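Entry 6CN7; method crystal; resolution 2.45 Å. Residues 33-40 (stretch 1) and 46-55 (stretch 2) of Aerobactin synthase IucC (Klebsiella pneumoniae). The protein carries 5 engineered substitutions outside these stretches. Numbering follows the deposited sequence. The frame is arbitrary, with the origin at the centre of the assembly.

Stretch 1 33-40: SQGDGRYC
Stretch 2 46-55: AQWRFSAERG

Two antiparallel strands of one chain, 38-40 and 46-54, pair edge to edge through backbone hydrogen bonds, with Tyr39 packed on one face and a polar link on the other; their directions differ by 133° and the two stretches bury 522 Å² between them, both sides summed. Tyr39 and Phe50 form the hydrogen-bonded pair (CA to CA 5.6 Å): Tyr39 N donates to Phe50 O at 2.8 Å, nearly straight at 178°, and Phe50 N to Tyr39 O at 3.0 Å. The non-hydrogen-bonded pairs Arg38-Ser51 and Cys40-Arg49 flank it, each 4.3 Å from CA to CA. Ala52 N to Gly37 O, 3.0 Å, extends the ladder into the turn, where Gly37 has phi/psi 55/18; strand values run from Arg38 (-104/140) through Tyr39 (-133/161) to Cys40 (-135/151), opposite an extended Phe50 (-173/171). CA-H...O contacts accompany the ladder, the shortest from Cys40 CA to Trp48 O at 3.0 Å. Tyr39 (chi1 m, chi2 83°) and Phe50 (chi1 p, chi2 85°) share a face: Tyr39 CB lies 3.6 Å from Phe50 CE1, and Tyr39 CD1 3.9 Å from Ala52 CB. Ala52 O meets the Tyr39 ring edge, 3.3 Å from Tyr39 CE1. On the Cys40 face, Arg49 (m, t, p, chi4 -107°) hydrogen-bonds through NH2 to Gln34 OE1 (3.3 Å), supplemented by a weak bond from Arg49 NE to Gln34 OE1 (3.4 Å). Gln34 is m, t, chi3 -9°.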

ATOM      1  N   SER A  33      -9.523 -43.638 -16.079  1.00 66.57           N
ATOM      2  CA  SER A  33      -8.371 -44.315 -16.652  1.00 72.21           C
ATOM      3  C   SER A  33      -8.607 -44.591 -18.130  1.00 77.46           C
ATOM      4  O   SER A  33      -9.631 -45.166 -18.511  1.00 81.45           O
ATOM      5  CB  SER A  33      -8.098 -45.622 -15.912  1.00 76.12           C
ATOM      6  OG  SER A  33      -7.138 -46.402 -16.602  1.00 78.62           O
ATOM      7  N   GLN A  34      -7.661 -44.167 -18.964  1.00 76.86           N
ATOM      8  CA  GLN A  34      -7.652 -44.519 -20.375  1.00 77.29           C
ATOM      9  C   GLN A  34      -6.738 -45.702 -20.662  1.00 81.19           C
ATOM     10  O   GLN A  34      -6.463 -45.994 -21.831  1.00 81.24           O
ATOM     11  CB  GLN A  34      -7.231 -43.313 -21.217  1.00 74.30           C
ATOM     12  CG  GLN A  34      -8.299 -42.241 -21.336  1.00 75.12           C
ATOM     13  CD  GLN A  34      -7.934 -41.173 -22.347  1.00 79.02           C
ATOM     14  OE1 GLN A  34      -6.810 -41.135 -22.846  1.00 82.45           O
ATOM     15  NE2 GLN A  34      -8.886 -40.303 -22.659  1.00 79.23           N
ATOM     16  N   GLY A  35      -6.263 -46.387 -19.624  1.00 84.17           N
ATOM     17  CA  GLY A  35      -5.351 -47.498 -19.799  1.00 86.20           C
ATOM     18  C   GLY A  35      -3.981 -47.039 -20.248  1.00 84.87           C
ATOM     19  O   GLY A  35      -3.848 -45.968 -20.847  1.00 81.11           O
ATOM     20  N   ASP A  36      -2.952 -47.834 -19.953  1.00 87.74           N
ATOM     21  CA  ASP A  36      -1.578 -47.513 -20.337  1.00 89.59           C
ATOM     22  C   ASP A  36      -1.067 -46.286 -19.580  1.00 83.01           C
ATOM     23  O   ASP A  36      -0.467 -45.381 -20.162  1.00 85.31           O
ATOM     24  CB  ASP A  36      -1.465 -47.308 -21.851  1.00 97.14           C
ATOM     25  CG  ASP A  36      -0.069 -46.914 -22.285  1.00102.28           C
ATOM     26  OD1 ASP A  36       0.897 -47.241 -21.563  1.00103.21           O
ATOM     27  OD2 ASP A  36       0.057 -46.260 -23.342  1.00105.14           O
ATOM     28  N   GLY A  37      -1.314 -46.246 -18.274  1.00 74.96           N
ATOM     29  CA  GLY A  37      -0.854 -45.134 -17.464  1.00 64.89           C
ATOM     30  C   GLY A  37      -1.306 -43.786 -17.980  1.00 60.64           C
ATOM     31  O   GLY A  37      -0.737 -42.753 -17.615  1.00 62.94           O
ATOM     32  N   ARG A  38      -2.329 -43.778 -18.831  1.00 59.27           N
ATOM     33  CA  ARG A  38      -2.913 -42.552 -19.354  1.00 58.70           C
ATOM     34  C   ARG A  38      -4.238 -42.295 -18.653  1.00 57.19           C
ATOM     35  O   ARG A  38      -5.011 -43.224 -18.397  1.00 57.75           O
ATOM     36  CB  ARG A  38      -3.129 -42.647 -20.867  1.00 58.50           C
ATOM     37  N   TYR A  39      -4.491 -41.030 -18.342  1.00 53.10           N
ATOM     38  CA  TYR A  39      -5.716 -40.619 -17.680  1.00 56.46           C
ATOM     39  C   TYR A  39      -6.292 -39.412 -18.402  1.00 49.24           C
ATOM     40  O   TYR A  39      -5.601 -38.720 -19.155  1.00 54.68           O
ATOM     41  CB  TYR A  39      -5.483 -40.256 -16.209  1.00 50.56           C
ATOM     42  CG  TYR A  39      -5.111 -41.417 -15.323  1.00 49.46           C
ATOM     43  CD1 TYR A  39      -3.798 -41.859 -15.240  1.00 48.72           C
ATOM     44  CD2 TYR A  39      -6.070 -42.067 -14.563  1.00 53.82           C
ATOM     45  CE1 TYR A  39      -3.450 -42.920 -14.427  1.00 47.32           C
ATOM     46  CE2 TYR A  39      -5.736 -43.129 -13.745  1.00 55.80           C
ATOM     47  CZ  TYR A  39      -4.425 -43.553 -13.680  1.00 52.41           C
ATOM     48  OH  TYR A  39      -4.088 -44.611 -12.866  1.00 58.07           O
ATOM     49  N   CYS A  40      -7.576 -39.174 -18.159  1.00 49.28           N
ATOM     50  CA  CYS A  40      -8.225 -37.931 -18.537  1.00 54.01           C
ATOM     51  C   CYS A  40      -9.082 -37.440 -17.383  1.00 53.09           C
ATOM     52  O   CYS A  40      -9.588 -38.230 -16.582  1.00 53.20           O
ATOM     53  CB  CYS A  40      -9.091 -38.100 -19.792  1.00 60.29           C
ATOM     54  SG  CYS A  40     -10.538 -39.164 -19.589  1.00 73.11           S
ATOM     55  N   ALA A  46     -14.060 -28.631 -21.331  1.00 59.91           N
ATOM     56  CA  ALA A  46     -12.646 -28.923 -21.514  1.00 61.30           C
ATOM     57  C   ALA A  46     -12.346 -30.319 -20.994  1.00 60.28           C
ATOM     58  O   ALA A  46     -12.999 -30.805 -20.065  1.00 59.38           O
ATOM     59  CB  ALA A  46     -11.762 -27.892 -20.804  1.00 63.36           C
ATOM     60  N   GLN A  47     -11.350 -30.953 -21.609  1.00 59.51           N
ATOM     61  CA  GLN A  47     -10.860 -32.260 -21.198  1.00 57.81           C
ATOM     62  C   GLN A  47      -9.345 -32.197 -21.092  1.00 58.47           C
ATOM     63  O   GLN A  47      -8.673 -31.744 -22.022  1.00 60.12           O
ATOM     64  CB  GLN A  47     -11.266 -33.355 -22.189  1.00 52.68           C
ATOM     65  CG  GLN A  47     -10.643 -34.718 -21.890  1.00 57.97           C
ATOM     66  CD  GLN A  47     -10.977 -35.753 -22.940  1.00 61.84           C
ATOM     67  OE1 GLN A  47     -10.634 -35.598 -24.110  1.00 62.70           O
ATOM     68  NE2 GLN A  47     -11.645 -36.821 -22.525  1.00 62.87           N
ATOM     69  N   TRP A  48      -8.818 -32.661 -19.965  1.00 56.85           N
ATOM     70  CA  TRP A  48      -7.384 -32.718 -19.723  1.00 54.34           C
ATOM     71  C   TRP A  48      -6.923 -34.162 -19.826  1.00 53.96           C
ATOM     72  O   TRP A  48      -7.476 -35.042 -19.160  1.00 54.78           O
ATOM     73  CB  TRP A  48      -7.033 -32.142 -18.350  1.00 49.27           C
ATOM     74  CG  TRP A  48      -7.221 -30.666 -18.284  1.00 50.40           C
ATOM     75  CD1 TRP A  48      -8.348 -29.997 -17.905  1.00 51.78           C
ATOM     76  CD2 TRP A  48      -6.255 -29.665 -18.618  1.00 49.86           C
ATOM     77  NE1 TRP A  48      -8.145 -28.641 -17.982  1.00 51.80           N
ATOM     78  CE2 TRP A  48      -6.865 -28.411 -18.416  1.00 51.97           C
ATOM     79  CE3 TRP A  48      -4.932 -29.706 -19.067  1.00 48.09           C
ATOM     80  CZ2 TRP A  48      -6.197 -27.212 -18.646  1.00 52.53           C
ATOM     81  CZ3 TRP A  48      -4.271 -28.515 -19.294  1.00 49.38           C
ATOM     82  CH2 TRP A  48      -4.903 -27.284 -19.083  1.00 50.40           C
ATOM     83  N   ARG A  49      -5.921 -34.401 -20.668  1.00 51.76           N
ATOM     84  CA  ARG A  49      -5.338 -35.721 -20.856  1.00 51.94           C
ATOM     85  C   ARG A  49      -3.868 -35.673 -20.465  1.00 52.29           C
ATOM     86  O   ARG A  49      -3.195 -34.652 -20.640  1.00 51.70           O
ATOM     87  CB  ARG A  49      -5.498 -36.196 -22.305  1.00 58.69           C
ATOM     88  CG  ARG A  49      -6.955 -36.333 -22.728  1.00 63.74           C
ATOM     89  CD  ARG A  49      -7.120 -36.748 -24.180  1.00 68.67           C
ATOM     90  NE  ARG A  49      -6.617 -38.098 -24.431  1.00 76.55           N
ATOM     91  CZ  ARG A  49      -5.500 -38.387 -25.090  1.00 81.41           C
ATOM     92  NH1 ARG A  49      -4.734 -37.425 -25.591  1.00 83.43           N
ATOM     93  NH2 ARG A  49      -5.145 -39.655 -25.258  1.00 80.90           N
ATOM     94  N   PHE A  50      -3.377 -36.781 -19.920  1.00 47.83           N
ATOM     95  CA  PHE A  50      -2.032 -36.815 -19.361  1.00 47.37           C
ATOM     96  C   PHE A  50      -1.698 -38.245 -18.964  1.00 48.88           C
ATOM     97  O   PHE A  50      -2.560 -39.129 -18.956  1.00 49.16           O
ATOM     98  CB  PHE A  50      -1.912 -35.884 -18.151  1.00 47.29           C
ATOM     99  CG  PHE A  50      -2.886 -36.196 -17.047  1.00 47.53           C
ATOM    100  CD1 PHE A  50      -2.595 -37.163 -16.098  1.00 46.91           C
ATOM    101  CD2 PHE A  50      -4.094 -35.524 -16.960  1.00 50.18           C
ATOM    102  CE1 PHE A  50      -3.487 -37.453 -15.085  1.00 48.59           C
ATOM    103  CE2 PHE A  50      -4.991 -35.812 -15.948  1.00 51.54           C
ATOM    104  CZ  PHE A  50      -4.686 -36.777 -15.010  1.00 50.16           C
ATOM    105  N   SER A  51      -0.432 -38.453 -18.622  1.00 49.64           N
ATOM    106  CA  SER A  51       0.045 -39.707 -18.063  1.00 51.58           C
ATOM    107  C   SER A  51       0.297 -39.514 -16.575  1.00 51.84           C
ATOM    108  O   SER A  51       0.775 -38.457 -16.149  1.00 45.97           O
ATOM    109  CB  SER A  51       1.329 -40.172 -18.753  1.00 52.76           C
ATOM    110  OG  SER A  51       1.127 -40.321 -20.146  1.00 58.66           O
ATOM    111  N   ALA A  52      -0.027 -40.533 -15.785  1.00 52.33           N
ATOM    112  CA  ALA A  52       0.126 -40.421 -14.345  1.00 49.15           C
ATOM    113  C   ALA A  52       0.175 -41.810 -13.733  1.00 53.69           C
ATOM    114  O   ALA A  52      -0.193 -42.806 -14.359  1.00 55.72           O
ATOM    115  CB  ALA A  52      -1.015 -39.606 -13.723  1.00 45.25           C
ATOM    116  N   GLU A  53       0.645 -41.851 -12.491  1.00 53.66           N
ATOM    117  CA  GLU A  53       0.649 -43.053 -11.673  1.00 54.74           C
ATOM    118  C   GLU A  53       0.004 -42.701 -10.344  1.00 50.15           C
ATOM    119  O   GLU A  53       0.341 -41.676  -9.742  1.00 51.51           O
ATOM    120  CB  GLU A  53       2.076 -43.574 -11.468  1.00 60.56           C
ATOM    121  CG  GLU A  53       2.182 -44.811 -10.594  1.00 68.08           C
ATOM    122  CD  GLU A  53       3.619 -45.260 -10.402  1.00 72.26           C
ATOM    123  OE1 GLU A  53       4.516 -44.673 -11.045  1.00 72.26           O
ATOM    124  OE2 GLU A  53       3.853 -46.196  -9.607  1.00 74.78           O
ATOM    125  N   ARG A  54      -0.932 -43.531  -9.894  1.00 47.81           N
ATOM    126  CA  ARG A  54      -1.675 -43.250  -8.671  1.00 47.52           C
ATOM    127  C   ARG A  54      -0.962 -43.908  -7.495  1.00 49.67           C
ATOM    128  O   ARG A  54      -0.763 -45.128  -7.485  1.00 47.66           O
ATOM    129  CB  ARG A  54      -3.119 -43.742  -8.780  1.00 45.19           C
ATOM    130  CG  ARG A  54      -4.026 -43.176  -7.695  1.00 46.28           C
ATOM    131  CD  ARG A  54      -5.459 -43.679  -7.800  1.00 46.68           C
ATOM    132  NE  ARG A  54      -6.195 -43.093  -8.921  1.00 50.66           N
ATOM    133  CZ  ARG A  54      -6.720 -41.872  -8.922  1.00 53.19           C
ATOM    134  NH1 ARG A  54      -6.585 -41.078  -7.868  1.00 55.12           N
ATOM    135  NH2 ARG A  54      -7.378 -41.437  -9.988  1.00 56.66           N
ATOM    136  N   GLY A  55      -0.576 -43.097  -6.510  1.00 48.65           N
ATOM    137  CA  GLY A  55       0.164 -43.581  -5.366  1.00 46.29           C
ATOM    138  C   GLY A  55      -0.722 -44.241  -4.326  1.00 47.35           C
ATOM    139  O   GLY A  55      -1.934 -44.388  -4.486  1.00 46.20           O
TER